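Local coordinates for chloramphenicol acetyltransferase (Aliivibrio fischeri, PDB 6PXA), which probably transfers an acetyl group from acetyl-CoA to chloramphenicol, giving chloramphenicol 3-acetate, at residues 152-161 with 164-175. Residues are numbered along the deposited sequence; the frame is centred on the assembly and turned at random.
Sequences AVITKNVAPY and VVGNNVVVKKRF
Two backbone N-H groups converge on OD1 of Asn-168: the N of Thr-155 at 2.9 Å, lying in the carbonyl plane on a lone pair, and the N of Lys-156, a longer bond from well above that plane. With CG beside its own backbone N (chi1 -60°), the Asn-168 side chain reaches the backbone N-H groups of Thr-155 and Lys-156, and its other branch, ND2, gives a short bond of 2.6 Å to Thr-155 OG1. The amide is thus held through both ends, which fixes its rotation and ties the backbone at 155-156 to the 166-168 bend. Alongside, Val-153 N donates to Gly-166 O (2.9 Å), a nearly straight bond that meets the carbonyl from above its plane.

Here the left-handed parallel beta-helix of the hexapeptide-repeat acyltransferases comes to its C-terminal end. Strand 153-154 is an outermost strand, within this chain, of one parallel sheet, and the chain runs on through 162-165, then reverses at 166-168 so that 169-173 adds an antiparallel edge strand. Val-164 points into the coil: its CG1 meets Ile-154 CD1 at 3.7 Å, while CG2 slides past Val-158 CG1 at 3.5 Å, and both partners also touch Ile-148 of strand 147-148.

At the far end, Arg-174 N binds Tyr-161 O at 2.9 Å, almost in line with the carbonyl. NH1 of Arg-174 lies 3.3 Å from Tyr-161 CE1, and this buried guanidinium bonds to Gly-145 O and, through NE, to Ala-95 O of a second subunit. Tyr-161 CD1 sits at the edge of the Phe-175 ring, 3.8 Å from CE2, and the tyrosine ring packs against Ile-180, Leu-183 and Leu-184 of helix 177-186.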
# COMPACT_ATOMS: atom_id res chain seq x y z
N ALA B 152 -2.69 -1.92 7.52
CA ALA B 152 -3.86 -1.25 8.08
C ALA B 152 -3.82 0.25 7.80
O ALA B 152 -2.75 0.86 7.66
CB ALA B 152 -3.94 -1.49 9.58
N VAL B 153 -4.99 0.84 7.66
CA VAL B 153 -5.14 2.27 7.44
C VAL B 153 -5.96 2.80 8.62
O VAL B 153 -7.18 2.60 8.70
CB VAL B 153 -5.79 2.59 6.10
CG1 VAL B 153 -5.91 4.14 5.92
CG2 VAL B 153 -4.97 1.97 4.96
N ILE B 154 -5.28 3.44 9.56
CA ILE B 154 -5.84 3.77 10.87
C ILE B 154 -6.27 5.23 10.83
O ILE B 154 -5.43 6.13 10.71
CB ILE B 154 -4.82 3.51 11.98
CG1 ILE B 154 -4.39 2.05 11.92
CG2 ILE B 154 -5.42 3.82 13.34
CD1 ILE B 154 -5.55 1.07 12.19
N THR B 155 -7.58 5.46 10.86
CA THR B 155 -8.10 6.83 10.85
C THR B 155 -8.89 7.18 12.10
O THR B 155 -9.31 8.33 12.23
CB THR B 155 -9.01 7.06 9.63
OG1 THR B 155 -10.13 6.18 9.71
CG2 THR B 155 -8.27 6.81 8.34
N LYS B 156 -9.12 6.23 12.99
CA LYS B 156 -9.85 6.43 14.23
C LYS B 156 -8.94 6.03 15.38
O LYS B 156 -7.96 5.31 15.18
CB LYS B 156 -11.12 5.57 14.24
CG LYS B 156 -11.95 5.70 12.98
CD LYS B 156 -13.27 4.97 13.13
CE LYS B 156 -14.21 5.27 11.96
NZ LYS B 156 -15.54 4.63 12.16
N ASN B 157 -9.27 6.50 16.58
CA ASN B 157 -8.56 6.05 17.78
C ASN B 157 -8.69 4.54 17.97
O ASN B 157 -9.73 3.94 17.68
CB ASN B 157 -9.09 6.77 19.03
CG ASN B 157 -8.72 8.23 19.05
OD1 ASN B 157 -7.74 8.63 18.41
ND2 ASN B 157 -9.50 9.04 19.77
N VAL B 158 -7.63 3.94 18.51
CA VAL B 158 -7.55 2.49 18.74
C VAL B 158 -7.51 2.26 20.25
O VAL B 158 -6.62 2.77 20.94
CB VAL B 158 -6.33 1.88 18.03
CG1 VAL B 158 -6.14 0.41 18.40
CG2 VAL B 158 -6.48 2.05 16.53
N ALA B 159 -8.50 1.50 20.76
CA ALA B 159 -8.57 1.22 22.18
C ALA B 159 -7.38 0.37 22.62
O ALA B 159 -6.86 -0.41 21.83
CB ALA B 159 -9.87 0.49 22.52
N PRO B 160 -6.96 0.50 23.88
CA PRO B 160 -5.83 -0.30 24.38
C PRO B 160 -6.04 -1.79 24.18
O PRO B 160 -7.12 -2.33 24.43
CB PRO B 160 -5.79 0.05 25.88
CG PRO B 160 -6.50 1.33 26.00
CD PRO B 160 -7.51 1.40 24.90
N TYR B 161 -4.97 -2.46 23.75
CA TYR B 161 -4.92 -3.91 23.56
C TYR B 161 -5.89 -4.40 22.49
O TYR B 161 -6.24 -5.59 22.46
CB TYR B 161 -5.15 -4.63 24.89
CG TYR B 161 -3.98 -4.43 25.81
CD1 TYR B 161 -2.85 -5.23 25.72
CD2 TYR B 161 -3.99 -3.41 26.75
CE1 TYR B 161 -1.77 -5.03 26.54
CE2 TYR B 161 -2.91 -3.19 27.58
CZ TYR B 161 -1.81 -4.00 27.47
OH TYR B 161 -0.76 -3.76 28.30
N VAL B 164 -6.17 -4.31 15.20
CA VAL B 164 -6.89 -3.57 14.17
C VAL B 164 -6.20 -3.80 12.83
O VAL B 164 -4.97 -3.67 12.73
CB VAL B 164 -6.97 -2.06 14.49
CG1 VAL B 164 -7.96 -1.32 13.54
CG2 VAL B 164 -7.37 -1.84 15.95
N VAL B 165 -6.98 -4.14 11.82
CA VAL B 165 -6.46 -4.38 10.47
C VAL B 165 -7.30 -3.59 9.47
O VAL B 165 -8.40 -3.13 9.78
CB VAL B 165 -6.46 -5.87 10.06
CG1 VAL B 165 -5.74 -6.73 11.10
CG2 VAL B 165 -7.90 -6.39 9.96
N GLY B 166 -6.77 -3.48 8.25
CA GLY B 166 -7.57 -2.93 7.17
C GLY B 166 -8.11 -1.55 7.49
O GLY B 166 -7.44 -0.71 8.11
N ASN B 167 -9.37 -1.34 7.11
CA ASN B 167 -10.04 -0.04 7.26
C ASN B 167 -10.66 0.08 8.67
O ASN B 167 -11.88 -0.01 8.88
CB ASN B 167 -11.07 0.10 6.14
CG ASN B 167 -11.81 1.44 6.15
OD1 ASN B 167 -11.42 2.39 6.83
ND2 ASN B 167 -12.89 1.52 5.37
N ASN B 168 -9.78 0.25 9.65
CA ASN B 168 -10.15 0.38 11.08
C ASN B 168 -10.98 -0.79 11.59
O ASN B 168 -11.91 -0.60 12.37
CB ASN B 168 -10.93 1.67 11.37
CG ASN B 168 -10.15 2.89 11.03
OD1 ASN B 168 -9.15 3.20 11.69
ND2 ASN B 168 -10.59 3.61 10.00
N VAL B 169 -10.65 -2.01 11.16
CA VAL B 169 -11.42 -3.18 11.59
C VAL B 169 -10.75 -3.74 12.85
O VAL B 169 -9.61 -4.21 12.81
CB VAL B 169 -11.51 -4.26 10.50
CG1 VAL B 169 -12.39 -5.39 11.02
CG2 VAL B 169 -12.11 -3.66 9.23
N VAL B 170 -11.47 -3.66 13.96
CA VAL B 170 -11.03 -4.25 15.22
C VAL B 170 -11.40 -5.74 15.18
O VAL B 170 -12.58 -6.10 15.23
CB VAL B 170 -11.68 -3.55 16.42
CG1 VAL B 170 -11.11 -4.07 17.73
CG2 VAL B 170 -11.53 -2.04 16.28
N VAL B 171 -10.40 -6.61 15.13
CA VAL B 171 -10.69 -8.03 14.96
C VAL B 171 -10.72 -8.79 16.28
O VAL B 171 -11.32 -9.89 16.33
CB VAL B 171 -9.70 -8.72 13.99
CG1 VAL B 171 -9.65 -7.97 12.68
CG2 VAL B 171 -8.32 -8.80 14.62
N LYS B 172 -10.10 -8.27 17.33
CA LYS B 172 -10.15 -8.85 18.67
C LYS B 172 -9.46 -7.91 19.64
O LYS B 172 -8.80 -6.94 19.24
CB LYS B 172 -9.48 -10.22 18.73
CG LYS B 172 -8.02 -10.22 18.32
CD LYS B 172 -7.40 -11.59 18.56
CE LYS B 172 -7.50 -11.96 20.04
NZ LYS B 172 -6.57 -13.06 20.43
N LYS B 173 -9.63 -8.21 20.92
CA LYS B 173 -8.83 -7.64 21.99
C LYS B 173 -7.91 -8.74 22.52
O LYS B 173 -8.31 -9.90 22.59
CB LYS B 173 -9.73 -7.09 23.11
CG LYS B 173 -10.61 -5.93 22.63
CD LYS B 173 -11.15 -5.10 23.78
CE LYS B 173 -10.25 -3.91 24.07
NZ LYS B 173 -10.78 -3.05 25.18
N ARG B 174 -6.65 -8.39 22.81
CA ARG B 174 -5.67 -9.42 23.15
C ARG B 174 -6.06 -10.18 24.41
O ARG B 174 -5.78 -11.37 24.53
CB ARG B 174 -4.28 -8.81 23.31
CG ARG B 174 -3.64 -8.30 22.01
CD ARG B 174 -2.45 -7.39 22.29
NE ARG B 174 -1.34 -8.10 22.94
CZ ARG B 174 -0.36 -7.51 23.62
NH1 ARG B 174 -0.31 -6.20 23.78
NH2 ARG B 174 0.59 -8.25 24.16
N PHE B 175 -6.70 -9.49 25.37
CA PHE B 175 -7.06 -10.09 26.65
C PHE B 175 -8.47 -9.69 27.05
O PHE B 175 -9.07 -8.77 26.48
CB PHE B 175 -6.07 -9.68 27.76
CG PHE B 175 -4.64 -9.85 27.36
CD1 PHE B 175 -4.05 -11.10 27.35
CD2 PHE B 175 -3.88 -8.75 26.96
CE1 PHE B 175 -2.73 -11.26 26.98
CE2 PHE B 175 -2.56 -8.90 26.59
CZ PHE B 175 -1.98 -10.16 26.59
O HOH W 1 -8.91 2.38 14.00